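Uncharacterized protein YacP (Bacillus subtilis, PDB 5MQ8) is an endoribonuclease of the PIN-like nuclease superfamily that takes part in ribosome-dependent mRNA decay. Local coordinates at residues 49-54 with 81-86; 28-33 with 61-66; 86-91 with 109-114. All coordinates share one frame; numbering follows the deposited sequence.

Contact 1. Residues 49-54 with 81-86; sequences IVVFDA and DERIEK
Strand 47-52 and helix 80-90 come closest where V51 faces I84, their CA atoms 7.1 Å apart, with side chains rather than backbone bonds filling the gap. This is the layered alpha/beta architecture of the PIN-like fold: a parallel sheet, its strands in the order 70-73, 47-52, 3-7, 98-101, 117-119, with helices packed against it. The strand's alternation sorts its side chains between the layers. V51 turns toward helix 80-90, while V50 and F52 reach helix 23-44 through M37 and L33 respectively.

V51 does the work on the strand side, because its two methyls split between neighbouring helix residues. With CG1 anti to the backbone N (chi1 178°), that methyl lies against the root of R83, 3.9 Å from R83 CG and 4.0 Å from R83 CB, the two side chains crossing at about a right angle. CG2, beside the backbone N, instead takes I84. On the helix, I84 holds CG1 beside its own backbone N and anti to its carbonyl carbon (chi1 -78°), and this methylene meets V51 with the two side chains at a slant. A80 and L87 of the same helix also pack on V51, leaving it buried among apolar side chains on this face of the sheet.

R83 shows both natures of an arginine here. Its CB and CG serve as hydrocarbon, then bends at chi2 and chi3 carry the guanidinium away from the strand, where NH2 forms a salt bridge with E78. Between V51 and I84 the tightest approach is methyl to methylene: V51 CG2 lies 3.8 Å from I84 CG1.

Contact 2. Residues 28-33 with 61-66; sequences EARDVL and EKKQTN
K63 reaches from the loop between strands 47-52 and 70-73 toward helix 23-44 and puts its ammonium on D31: NZ donates to D31 OD2 over 3.0 Å. The lysine leaves the backbone with an unusual chi1 of -105°, well off a staggered position, and then runs extended all the way to NZ, meeting the aspartate at about a right angle. D31 presents OD2 through its syn lone pair, the one on the side of OD1.

The other carboxylate oxygen belongs to R30, the preceding residue on the helix. R30 NH1 donates to D31 OD1 at 2.8 Å with an N-H...O angle of 155°; the oxygen lies at the edge of the guanidinium, nearly in its plane, although NH1 stands 29° out of the carboxylate plane. In this PIN-like fold the salt-bridge network ties a long connection between strands to a helix packed on the sheet. R30 gets there by bending at chi2 and chi3, and its NH2 has a second hold on the loop, a hydrogen bond to the carbonyl of K58. The two bonds together should limit the guanidinium's freedom to turn, and the lysine passes it obliquely, K63 CD 3.6 Å from R30 NH1. Both cations share the D31 carboxylate, which probably offsets the closeness of R30 NH1 and K63 NZ at 3.7 Å. On the dimer side, I151 of the second subunit packs against D31.

Contact 3. Residues 86-91 with 109-114; sequences KLAQAL and WAIFGQ
Q89, near the end of helix 80-90, reaches Q114 of the loop between strands 98-101 and 117-119. Its CB sets the direction, leaving CG beside the backbone N; from there the chain runs extended. CG passes 3.9 Å from Q114 OE1, CD comes to 3.8 Å from the same oxygen, and at the tip NE2 donates to Q114 OE1 over 2.8 Å, with an N-H...O angle of 156°. The donor sits in the carbonyl plane on a lone pair, while the two amide planes are 46° apart.

Deeper in, A88 points at I111, a residue of the short 3-10 segment 110-113, so the loop seats its own apolar side chain against the helix. I111 CD1 is modelled 3.2 Å from A88 CB, tighter than ordinary packing and best treated as doubtful in detail. I98 and V100 of strand 98-101 pack on A88 and I111 respectively, continuing this small core into the sheet of the PIN-like fold.

Q114 NE2 donates to E85 OE1, and more weakly to A110 O at 3.1 Å. With OE1 accepting and NE2 donating, these bonds make a flipped Q114 amide unlikely.

How the contacts relate
Contacts 1 and 3 share helix 80-90 and K86, and their centres lie 10 Å apart. They meet directly: E85 OE1 packs 3.5 Å from A110 CB, and D81 OD2 probably accepts a hydrogen bond from W109 N at 3.2 Å. Contact 2 occupies the other face of the sheet, 16 Å from contact 1 between centres, yet joins it through F52, whose CZ lies 3.6 Å from R30 CG. Strand 47-52 is thus packed from both faces. Contacts 2 and 3 remain separate, about 12 Å between nearest atoms. No ligand marks an active site here; PIN-domain nucleases generally place theirs at the carboxyl ends of the central parallel strands.

Contact 1. Residues 49-54 with 81-86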
ATOM      1  N   ILE A  49      10.171  16.456  14.798  1.00 28.75           N
ATOM      2  CA  ILE A  49      10.256  17.705  14.050  1.00 27.81           C
ATOM      3  C   ILE A  49      11.481  17.632  13.143  1.00 31.28           C
ATOM      4  O   ILE A  49      12.597  17.431  13.621  1.00 31.52           O
ATOM      5  CB  ILE A  49      10.204  18.987  14.931  1.00 30.75           C
ATOM      6  CG1 ILE A  49       8.928  19.000  15.820  1.00 31.52           C
ATOM      7  CG2 ILE A  49      10.270  20.247  14.037  1.00 30.79           C
ATOM      8  CD1 ILE A  49       8.841  20.131  16.863  1.00 38.37           C
ATOM      9  N   VAL A  50      11.274  17.792  11.838  1.00 28.45           N
ATOM     10  CA  VAL A  50      12.374  17.746  10.874  1.00 27.40           C
ATOM     11  C   VAL A  50      12.732  19.171  10.462  1.00 30.44           C
ATOM     12  O   VAL A  50      11.878  19.908   9.970  1.00 30.71           O
ATOM     13  CB  VAL A  50      12.095  16.804   9.668  1.00 29.95           C
ATOM     14  CG1 VAL A  50      13.327  16.670   8.776  1.00 28.83           C
ATOM     15  CG2 VAL A  50      11.651  15.424  10.148  1.00 29.75           C
ATOM     16  N   VAL A  51      13.995  19.542  10.671  1.00 26.15           N
ATOM     17  CA  VAL A  51      14.534  20.861  10.353  1.00 26.36           C
ATOM     18  C   VAL A  51      15.454  20.773   9.140  1.00 31.29           C
ATOM     19  O   VAL A  51      16.474  20.071   9.153  1.00 30.93           O
ATOM     20  CB  VAL A  51      15.215  21.532  11.587  1.00 30.61           C
ATOM     21  CG1 VAL A  51      15.830  22.892  11.231  1.00 30.99           C
ATOM     22  CG2 VAL A  51      14.222  21.686  12.726  1.00 30.28           C
ATOM     23  N   PHE A  52      15.077  21.482   8.093  1.00 28.72           N
ATOM     24  CA  PHE A  52      15.826  21.537   6.860  1.00 28.72           C
ATOM     25  C   PHE A  52      16.455  22.906   6.683  1.00 34.40           C
ATOM     26  O   PHE A  52      15.782  23.935   6.816  1.00 33.57           O
ATOM     27  CB  PHE A  52      14.932  21.228   5.651  1.00 30.71           C
ATOM     28  CG  PHE A  52      14.467  19.798   5.535  1.00 33.32           C
ATOM     29  CD1 PHE A  52      15.367  18.774   5.250  1.00 36.28           C
ATOM     30  CD2 PHE A  52      13.118  19.478   5.644  1.00 35.60           C
ATOM     31  CE1 PHE A  52      14.926  17.449   5.109  1.00 36.77           C
ATOM     32  CE2 PHE A  52      12.681  18.151   5.503  1.00 37.72           C
ATOM     33  CZ  PHE A  52      13.589  17.148   5.247  1.00 35.51           C
ATOM     34  N   ASP A  53      17.749  22.914   6.358  1.00 31.75           N
ATOM     35  CA  ASP A  53      18.462  24.135   6.057  1.00 32.55           C
ATOM     36  C   ASP A  53      17.884  24.586   4.689  1.00 37.59           C
ATOM     37  O   ASP A  53      18.006  23.852   3.705  1.00 35.84           O
ATOM     38  CB  ASP A  53      19.973  23.842   5.953  1.00 34.70           C
ATOM     39  CG  ASP A  53      20.807  25.088   5.705  1.00 41.08           C
ATOM     40  OD1 ASP A  53      20.623  25.724   4.638  1.00 40.56           O
ATOM     41  OD2 ASP A  53      21.627  25.435   6.585  1.00 41.46           O
ATOM     42  N   ALA A  54      17.205  25.757   4.659  1.00 37.00           N
ATOM     43  CA  ALA A  54      16.542  26.308   3.464  1.00 38.39           C
ATOM     44  C   ALA A  54      17.467  26.595   2.260  1.00 45.68           C
ATOM     45  O   ALA A  54      16.984  26.647   1.126  1.00 45.45           O
ATOM     46  CB  ALA A  54      15.757  27.557   3.833  1.00 38.93           C
ATOM     47  N   ASP A  81      21.136  23.986  13.436  1.00 33.24           N
ATOM     48  CA  ASP A  81      21.423  23.910  14.871  1.00 32.56           C
ATOM     49  C   ASP A  81      20.814  25.074  15.668  1.00 35.26           C
ATOM     50  O   ASP A  81      20.455  24.882  16.824  1.00 34.11           O
ATOM     51  CB  ASP A  81      22.929  23.754  15.155  1.00 33.82           C
ATOM     52  CG  ASP A  81      23.775  24.955  14.839  1.00 38.90           C
ATOM     53  OD1 ASP A  81      23.814  25.348  13.670  1.00 39.23           O
ATOM     54  OD2 ASP A  81      24.464  25.449  15.751  1.00 42.34           O
ATOM     55  N   GLU A  82      20.701  26.263  15.047  1.00 32.09           N
ATOM     56  CA  GLU A  82      20.114  27.457  15.668  1.00 32.45           C
ATOM     57  C   GLU A  82      18.593  27.298  15.781  1.00 37.53           C
ATOM     58  O   GLU A  82      18.035  27.566  16.848  1.00 38.09           O
ATOM     59  CB  GLU A  82      20.486  28.733  14.896  1.00 33.39           C
ATOM     60  CG  GLU A  82      21.965  29.076  15.010  1.00 38.96           C
ATOM     61  CD  GLU A  82      22.489  30.180  14.107  1.00 59.30           C
ATOM     62  OE1 GLU A  82      21.801  30.547  13.128  1.00 44.49           O
ATOM     63  OE2 GLU A  82      23.622  30.648  14.357  1.00 61.27           O
ATOM     64  N   ARG A  83      17.941  26.794  14.710  1.00 33.45           N
ATOM     65  CA  ARG A  83      16.503  26.527  14.714  1.00 33.31           C
ATOM     66  C   ARG A  83      16.159  25.409  15.694  1.00 34.96           C
ATOM     67  O   ARG A  83      15.208  25.543  16.456  1.00 34.44           O
ATOM     68  CB  ARG A  83      15.956  26.260  13.297  1.00 33.03           C
ATOM     69  CG  ARG A  83      14.441  25.975  13.236  1.00 40.26           C
ATOM     70  CD  ARG A  83      13.569  27.103  13.782  1.00 38.64           C
ATOM     71  NE  ARG A  83      13.710  28.297  12.958  1.00 34.31           N
ATOM     72  CZ  ARG A  83      12.725  28.896  12.302  1.00 52.97           C
ATOM     73  NH1 ARG A  83      11.473  28.471  12.432  1.00 32.87           N
ATOM     74  NH2 ARG A  83      12.976  29.950  11.543  1.00 50.00           N
ATOM     75  N   ILE A  84      16.971  24.344  15.717  1.00 30.61           N
ATOM     76  CA  ILE A  84      16.804  23.216  16.630  1.00 29.80           C
ATOM     77  C   ILE A  84      16.878  23.700  18.104  1.00 37.57           C
ATOM     78  O   ILE A  84      16.040  23.298  18.917  1.00 38.37           O
ATOM     79  CB  ILE A  84      17.766  22.050  16.279  1.00 30.55           C
ATOM     80  CG1 ILE A  84      17.220  21.275  15.059  1.00 30.37           C
ATOM     81  CG2 ILE A  84      17.972  21.112  17.469  1.00 28.38           C
ATOM     82  CD1 ILE A  84      18.207  20.384  14.320  1.00 22.54           C
ATOM     83  N   GLU A  85      17.817  24.616  18.414  1.00 34.72           N
ATOM     84  CA  GLU A  85      17.939  25.205  19.757  1.00 35.28           C
ATOM     85  C   GLU A  85      16.660  25.996  20.128  1.00 37.27           C
ATOM     86  O   GLU A  85      16.157  25.836  21.235  1.00 37.71           O
ATOM     87  CB  GLU A  85      19.180  26.115  19.835  1.00 37.01           C
ATOM     88  CG  GLU A  85      19.467  26.657  21.228  1.00 44.95           C
ATOM     89  CD  GLU A  85      20.555  27.709  21.301  1.00 63.40           C
ATOM     90  OE1 GLU A  85      21.362  27.652  22.256  1.00 56.50           O
ATOM     91  OE2 GLU A  85      20.609  28.586  20.408  1.00 50.62           O
ATOM     92  N   LYS A  86      16.142  26.829  19.203  1.00 32.82           N
ATOM     93  CA  LYS A  86      14.923  27.628  19.397  1.00 32.49           C
ATOM     94  C   LYS A  86      13.736  26.705  19.672  1.00 39.15           C
ATOM     95  O   LYS A  86      12.986  26.957  20.615  1.00 39.07           O
ATOM     96  CB  LYS A  86      14.636  28.511  18.175  1.00 33.36           C
ATOM     97  CG  LYS A  86      15.490  29.767  18.106  1.00 36.90           C
ATOM     98  CD  LYS A  86      15.407  30.404  16.733  1.00 44.56           C
ATOM     99  CE  LYS A  86      16.525  31.387  16.481  1.00 48.80           C
ATOM    100  NZ  LYS A  86      16.525  31.892  15.083  1.00 49.06           N
TER

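Contact 2. Residues 28-33 with 61-66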
ATOM      1  N   GLU A  28      13.592  14.534  -3.685  1.00 36.84           N
ATOM      2  CA  GLU A  28      13.229  13.146  -3.458  1.00 34.80           C
ATOM      3  C   GLU A  28      13.751  12.668  -2.106  1.00 36.58           C
ATOM      4  O   GLU A  28      13.007  12.009  -1.375  1.00 35.91           O
ATOM      5  CB  GLU A  28      13.700  12.247  -4.607  1.00 35.63           C
ATOM      6  CG  GLU A  28      12.761  12.313  -5.798  1.00 41.82           C
ATOM      7  CD  GLU A  28      13.167  11.589  -7.069  1.00 60.02           C
ATOM      8  OE1 GLU A  28      13.900  10.576  -6.993  1.00 48.70           O
ATOM      9  OE2 GLU A  28      12.721  12.031  -8.151  1.00 59.36           O
ATOM     10  N   ALA A  29      14.996  13.042  -1.748  1.00 31.18           N
ATOM     11  CA  ALA A  29      15.592  12.657  -0.465  1.00 30.69           C
ATOM     12  C   ALA A  29      14.793  13.227   0.726  1.00 33.96           C
ATOM     13  O   ALA A  29      14.567  12.522   1.712  1.00 33.94           O
ATOM     14  CB  ALA A  29      17.042  13.100  -0.405  1.00 31.18           C
ATOM     15  N   ARG A  30      14.326  14.481   0.596  1.00 30.71           N
ATOM     16  CA  ARG A  30      13.505  15.194   1.571  1.00 30.47           C
ATOM     17  C   ARG A  30      12.167  14.449   1.771  1.00 33.89           C
ATOM     18  O   ARG A  30      11.789  14.169   2.905  1.00 32.90           O
ATOM     19  CB  ARG A  30      13.292  16.640   1.100  1.00 29.60           C
ATOM     20  CG  ARG A  30      12.288  17.455   1.900  1.00 31.93           C
ATOM     21  CD  ARG A  30      11.035  17.684   1.085  1.00 41.17           C
ATOM     22  NE  ARG A  30      11.119  18.904   0.308  1.00 52.78           N
ATOM     23  CZ  ARG A  30      10.366  19.171  -0.751  1.00 60.80           C
ATOM     24  NH1 ARG A  30       9.483  18.282  -1.193  1.00 44.57           N
ATOM     25  NH2 ARG A  30      10.497  20.323  -1.386  1.00 39.72           N
ATOM     26  N   ASP A  31      11.491  14.103   0.666  1.00 30.12           N
ATOM     27  CA  ASP A  31      10.225  13.375   0.670  1.00 29.52           C
ATOM     28  C   ASP A  31      10.335  11.999   1.321  1.00 29.93           C
ATOM     29  O   ASP A  31       9.481  11.656   2.133  1.00 25.89           O
ATOM     30  CB  ASP A  31       9.681  13.252  -0.763  1.00 32.19           C
ATOM     31  CG  ASP A  31       9.172  14.559  -1.363  1.00 42.80           C
ATOM     32  OD1 ASP A  31       9.004  15.539  -0.604  1.00 42.13           O
ATOM     33  OD2 ASP A  31       8.931  14.592  -2.592  1.00 51.20           O
ATOM     34  N   VAL A  32      11.388  11.215   0.977  1.00 27.59           N
ATOM     35  CA  VAL A  32      11.622   9.888   1.552  1.00 27.58           C
ATOM     36  C   VAL A  32      11.869  10.028   3.060  1.00 31.14           C
ATOM     37  O   VAL A  32      11.250   9.294   3.843  1.00 30.56           O
ATOM     38  CB  VAL A  32      12.745   9.093   0.829  1.00 31.95           C
ATOM     39  CG1 VAL A  32      13.051   7.779   1.555  1.00 31.56           C
ATOM     40  CG2 VAL A  32      12.373   8.819  -0.626  1.00 32.22           C
ATOM     41  N   LEU A  33      12.714  11.015   3.459  1.00 25.79           N
ATOM     42  CA  LEU A  33      13.012  11.272   4.866  1.00 25.22           C
ATOM     43  C   LEU A  33      11.761  11.603   5.676  1.00 28.45           C
ATOM     44  O   LEU A  33      11.584  11.037   6.754  1.00 27.33           O
ATOM     45  CB  LEU A  33      14.110  12.350   5.034  1.00 24.70           C
ATOM     46  CG  LEU A  33      14.468  12.772   6.465  1.00 27.51           C
ATOM     47  CD1 LEU A  33      15.018  11.579   7.290  1.00 26.20           C
ATOM     48  CD2 LEU A  33      15.458  13.925   6.440  1.00 28.61           C
ATOM     49  N   GLU A  61       6.865  24.725  -0.662  1.00 71.19           N
ATOM     50  CA  GLU A  61       6.052  25.604  -1.518  1.00 72.80           C
ATOM     51  C   GLU A  61       4.561  25.235  -1.383  1.00 80.08           C
ATOM     52  O   GLU A  61       3.961  25.531  -0.346  1.00 80.19           O
ATOM     53  CB  GLU A  61       6.529  25.598  -2.994  1.00 74.38           C
ATOM     54  CG  GLU A  61       7.884  26.241  -3.238  1.00 86.58           C
ATOM     55  CD  GLU A  61       8.252  26.368  -4.705  1.00107.58           C
ATOM     56  OE1 GLU A  61       8.170  27.496  -5.244  1.00 96.80           O
ATOM     57  OE2 GLU A  61       8.615  25.337  -5.319  1.00101.43           O
ATOM     58  N   LYS A  62       3.992  24.534  -2.390  1.00 78.68           N
ATOM     59  CA  LYS A  62       2.597  24.084  -2.393  1.00 79.36           C
ATOM     60  C   LYS A  62       2.418  22.893  -1.449  1.00 84.80           C
ATOM     61  O   LYS A  62       1.524  22.926  -0.601  1.00 85.04           O
ATOM     62  CB  LYS A  62       2.150  23.706  -3.822  1.00 81.93           C
ATOM     63  CG  LYS A  62       0.665  23.370  -3.949  1.00 95.56           C
ATOM     64  CD  LYS A  62       0.272  23.078  -5.391  1.00105.64           C
ATOM     65  CE  LYS A  62      -1.203  23.303  -5.631  1.00117.47           C
ATOM     66  NZ  LYS A  62      -2.033  22.165  -5.153  1.00126.46           N
ATOM     67  N   LYS A  63       3.270  21.848  -1.616  1.00 81.56           N
ATOM     68  CA  LYS A  63       3.275  20.573  -0.891  1.00 81.17           C
ATOM     69  C   LYS A  63       2.886  20.663   0.583  1.00 84.63           C
ATOM     70  O   LYS A  63       3.547  21.341   1.381  1.00 84.45           O
ATOM     71  CB  LYS A  63       4.630  19.857  -1.036  1.00 83.69           C
ATOM     72  CG  LYS A  63       4.615  18.674  -1.994  1.00 97.69           C
ATOM     73  CD  LYS A  63       6.030  18.208  -2.324  1.00106.85           C
ATOM     74  CE  LYS A  63       6.050  17.153  -3.405  1.00115.14           C
ATOM     75  NZ  LYS A  63       7.427  16.884  -3.904  1.00120.07           N
ATOM     76  N   GLN A  64       1.776  20.006   0.918  1.00 80.25           N
ATOM     77  CA  GLN A  64       1.322  19.893   2.290  1.00 79.65           C
ATOM     78  C   GLN A  64       1.774  18.497   2.701  1.00 81.68           C
ATOM     79  O   GLN A  64       1.225  17.498   2.227  1.00 81.38           O
ATOM     80  CB  GLN A  64      -0.199  20.101   2.421  1.00 81.13           C
ATOM     81  CG  GLN A  64      -0.678  20.294   3.871  1.00 99.81           C
ATOM     82  CD  GLN A  64       0.171  21.263   4.674  1.00118.31           C
ATOM     83  OE1 GLN A  64       0.988  20.863   5.513  1.00113.57           O
ATOM     84  NE2 GLN A  64       0.016  22.555   4.415  1.00108.81           N
ATOM     85  N   THR A  65       2.861  18.441   3.493  1.00 76.30           N
ATOM     86  CA  THR A  65       3.501  17.197   3.932  1.00 74.77           C
ATOM     87  C   THR A  65       2.670  16.389   4.923  1.00 74.36           C
ATOM     88  O   THR A  65       1.605  16.837   5.372  1.00 73.97           O
ATOM     89  CB  THR A  65       4.921  17.456   4.468  1.00 83.66           C
ATOM     90  OG1 THR A  65       4.941  18.627   5.292  1.00 83.05           O
ATOM     91  CG2 THR A  65       5.939  17.562   3.359  1.00 82.73           C
ATOM     92  N   ASN A  66       3.181  15.181   5.253  1.00 67.11           N
ATOM     93  CA  ASN A  66       2.587  14.218   6.179  1.00 65.27           C
ATOM     94  C   ASN A  66       2.222  14.873   7.510  1.00 66.07           C
ATOM     95  O   ASN A  66       3.085  15.461   8.161  1.00 65.18           O
ATOM     96  CB  ASN A  66       3.545  13.039   6.393  1.00 62.96           C
ATOM     97  CG  ASN A  66       2.860  11.745   6.738  1.00 73.83           C
ATOM     98  OD1 ASN A  66       2.110  11.637   7.722  1.00 64.55           O
ATOM     99  ND2 ASN A  66       3.128  10.719   5.945  1.00 62.96           N
TER

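Contact 3. Residues 86-91 with 109-114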
ATOM      1  N   LYS A  86      16.142  26.829  19.203  1.00 32.82           N
ATOM      2  CA  LYS A  86      14.923  27.628  19.397  1.00 32.49           C
ATOM      3  C   LYS A  86      13.736  26.705  19.672  1.00 39.15           C
ATOM      4  O   LYS A  86      12.986  26.957  20.615  1.00 39.07           O
ATOM      5  CB  LYS A  86      14.636  28.511  18.175  1.00 33.36           C
ATOM      6  CG  LYS A  86      15.490  29.767  18.106  1.00 36.90           C
ATOM      7  CD  LYS A  86      15.407  30.404  16.733  1.00 44.56           C
ATOM      8  CE  LYS A  86      16.525  31.387  16.481  1.00 48.80           C
ATOM      9  NZ  LYS A  86      16.525  31.892  15.083  1.00 49.06           N
ATOM     10  N   LEU A  87      13.601  25.605  18.887  1.00 35.79           N
ATOM     11  CA  LEU A  87      12.534  24.615  19.054  1.00 35.11           C
ATOM     12  C   LEU A  87      12.619  23.904  20.396  1.00 39.20           C
ATOM     13  O   LEU A  87      11.601  23.771  21.068  1.00 38.75           O
ATOM     14  CB  LEU A  87      12.542  23.593  17.911  1.00 34.81           C
ATOM     15  CG  LEU A  87      11.985  24.100  16.594  1.00 38.20           C
ATOM     16  CD1 LEU A  87      12.555  23.325  15.454  1.00 37.61           C
ATOM     17  CD2 LEU A  87      10.453  24.073  16.593  1.00 38.09           C
ATOM     18  N   ALA A  88      13.830  23.485  20.806  1.00 35.33           N
ATOM     19  CA  ALA A  88      14.049  22.824  22.090  1.00 35.59           C
ATOM     20  C   ALA A  88      13.740  23.737  23.281  1.00 40.87           C
ATOM     21  O   ALA A  88      13.267  23.248  24.304  1.00 40.41           O
ATOM     22  CB  ALA A  88      15.473  22.323  22.186  1.00 36.14           C
ATOM     23  N   GLN A  89      14.013  25.048  23.145  1.00 38.03           N
ATOM     24  CA  GLN A  89      13.751  26.038  24.185  1.00 37.65           C
ATOM     25  C   GLN A  89      12.257  26.335  24.286  1.00 42.95           C
ATOM     26  O   GLN A  89      11.751  26.516  25.391  1.00 43.67           O
ATOM     27  CB  GLN A  89      14.548  27.321  23.926  1.00 38.58           C
ATOM     28  CG  GLN A  89      16.035  27.174  24.269  1.00 49.80           C
ATOM     29  CD  GLN A  89      16.882  28.359  23.860  1.00 61.58           C
ATOM     30  OE1 GLN A  89      16.444  29.268  23.142  1.00 56.92           O
ATOM     31  NE2 GLN A  89      18.135  28.356  24.287  1.00 47.01           N
ATOM     32  N   ALA A  90      11.553  26.372  23.136  1.00 39.33           N
ATOM     33  CA  ALA A  90      10.109  26.612  23.061  1.00 38.63           C
ATOM     34  C   ALA A  90       9.304  25.430  23.612  1.00 45.34           C
ATOM     35  O   ALA A  90       8.182  25.635  24.079  1.00 45.37           O
ATOM     36  CB  ALA A  90       9.700  26.885  21.632  1.00 38.51           C
ATOM     37  N   LEU A  91       9.871  24.203  23.543  1.00 42.93           N
ATOM     38  CA  LEU A  91       9.231  22.963  23.985  1.00 43.62           C
ATOM     39  C   LEU A  91       9.885  22.373  25.243  1.00 53.08           C
ATOM     40  O   LEU A  91       9.611  21.228  25.610  1.00 53.83           O
ATOM     41  CB  LEU A  91       9.208  21.934  22.827  1.00 43.30           C
ATOM     42  CG  LEU A  91       8.601  22.408  21.484  1.00 47.26           C
ATOM     43  CD1 LEU A  91       8.897  21.426  20.381  1.00 47.42           C
ATOM     44  CD2 LEU A  91       7.104  22.681  21.580  1.00 47.81           C
ATOM     45  N   TRP A 109      26.176  23.677  17.833  1.00 37.22           N
ATOM     46  CA  TRP A 109      25.281  22.733  18.519  1.00 35.84           C
ATOM     47  C   TRP A 109      25.201  23.070  20.015  1.00 40.33           C
ATOM     48  O   TRP A 109      25.369  22.199  20.865  1.00 40.30           O
ATOM     49  CB  TRP A 109      25.682  21.267  18.243  1.00 33.98           C
ATOM     50  CG  TRP A 109      25.452  20.880  16.812  1.00 34.91           C
ATOM     51  CD1 TRP A 109      26.390  20.795  15.826  1.00 37.82           C
ATOM     52  CD2 TRP A 109      24.178  20.680  16.176  1.00 34.60           C
ATOM     53  NE1 TRP A 109      25.789  20.518  14.622  1.00 37.64           N
ATOM     54  CE2 TRP A 109      24.427  20.459  14.803  1.00 38.49           C
ATOM     55  CE3 TRP A 109      22.844  20.647  16.640  1.00 35.08           C
ATOM     56  CZ2 TRP A 109      23.393  20.237  13.881  1.00 36.85           C
ATOM     57  CZ3 TRP A 109      21.821  20.410  15.728  1.00 35.75           C
ATOM     58  CH2 TRP A 109      22.098  20.218  14.365  1.00 36.18           C
ATOM     59  N   ALA A 110      24.967  24.363  20.319  1.00 38.42           N
ATOM     60  CA  ALA A 110      24.863  24.917  21.680  1.00 38.75           C
ATOM     61  C   ALA A 110      23.822  24.205  22.548  1.00 46.00           C
ATOM     62  O   ALA A 110      23.990  24.150  23.764  1.00 47.13           O
ATOM     63  CB  ALA A 110      24.567  26.406  21.616  1.00 38.98           C
ATOM     64  N   ILE A 111      22.781  23.605  21.916  1.00 42.90           N
ATOM     65  CA  ILE A 111      21.713  22.870  22.594  1.00 42.64           C
ATOM     66  C   ILE A 111      22.226  21.622  23.350  1.00 46.11           C
ATOM     67  O   ILE A 111      21.573  21.181  24.300  1.00 45.30           O
ATOM     68  CB  ILE A 111      20.557  22.542  21.604  1.00 46.02           C
ATOM     69  CG1 ILE A 111      19.241  22.232  22.363  1.00 46.53           C
ATOM     70  CG2 ILE A 111      20.937  21.443  20.580  1.00 46.97           C
ATOM     71  CD1 ILE A 111      18.449  21.118  21.807  1.00 55.29           C
ATOM     72  N   PHE A 112      23.396  21.074  22.955  1.00 43.12           N
ATOM     73  CA  PHE A 112      23.949  19.890  23.607  1.00 43.57           C
ATOM     74  C   PHE A 112      24.546  20.194  24.996  1.00 51.52           C
ATOM     75  O   PHE A 112      24.902  19.269  25.736  1.00 50.76           O
ATOM     76  CB  PHE A 112      24.932  19.155  22.685  1.00 45.02           C
ATOM     77  CG  PHE A 112      24.270  18.527  21.477  1.00 46.10           C
ATOM     78  CD1 PHE A 112      23.057  17.852  21.597  1.00 49.30           C
ATOM     79  CD2 PHE A 112      24.879  18.573  20.229  1.00 47.57           C
ATOM     80  CE1 PHE A 112      22.440  17.291  20.482  1.00 49.92           C
ATOM     81  CE2 PHE A 112      24.264  18.002  19.109  1.00 50.39           C
ATOM     82  CZ  PHE A 112      23.051  17.362  19.245  1.00 48.64           C
ATOM     83  N   GLY A 113      24.598  21.484  25.340  1.00 51.01           N
ATOM     84  CA  GLY A 113      25.010  21.982  26.647  1.00 51.75           C
ATOM     85  C   GLY A 113      23.804  22.451  27.445  1.00 56.47           C
ATOM     86  O   GLY A 113      23.960  23.032  28.519  1.00 56.60           O
ATOM     87  N   GLN A 114      22.585  22.204  26.918  1.00 52.64           N
ATOM     88  CA  GLN A 114      21.310  22.601  27.529  1.00 51.96           C
ATOM     89  C   GLN A 114      20.373  21.400  27.817  1.00 55.09           C
ATOM     90  O   GLN A 114      19.141  21.555  27.819  1.00 54.68           O
ATOM     91  CB  GLN A 114      20.594  23.649  26.652  1.00 53.13           C
ATOM     92  CG  GLN A 114      21.263  25.011  26.624  1.00 58.48           C
ATOM     93  CD  GLN A 114      20.779  25.835  25.464  1.00 72.05           C
ATOM     94  OE1 GLN A 114      19.641  26.313  25.433  1.00 63.58           O
ATOM     95  NE2 GLN A 114      21.644  26.035  24.486  1.00 67.56           N
TER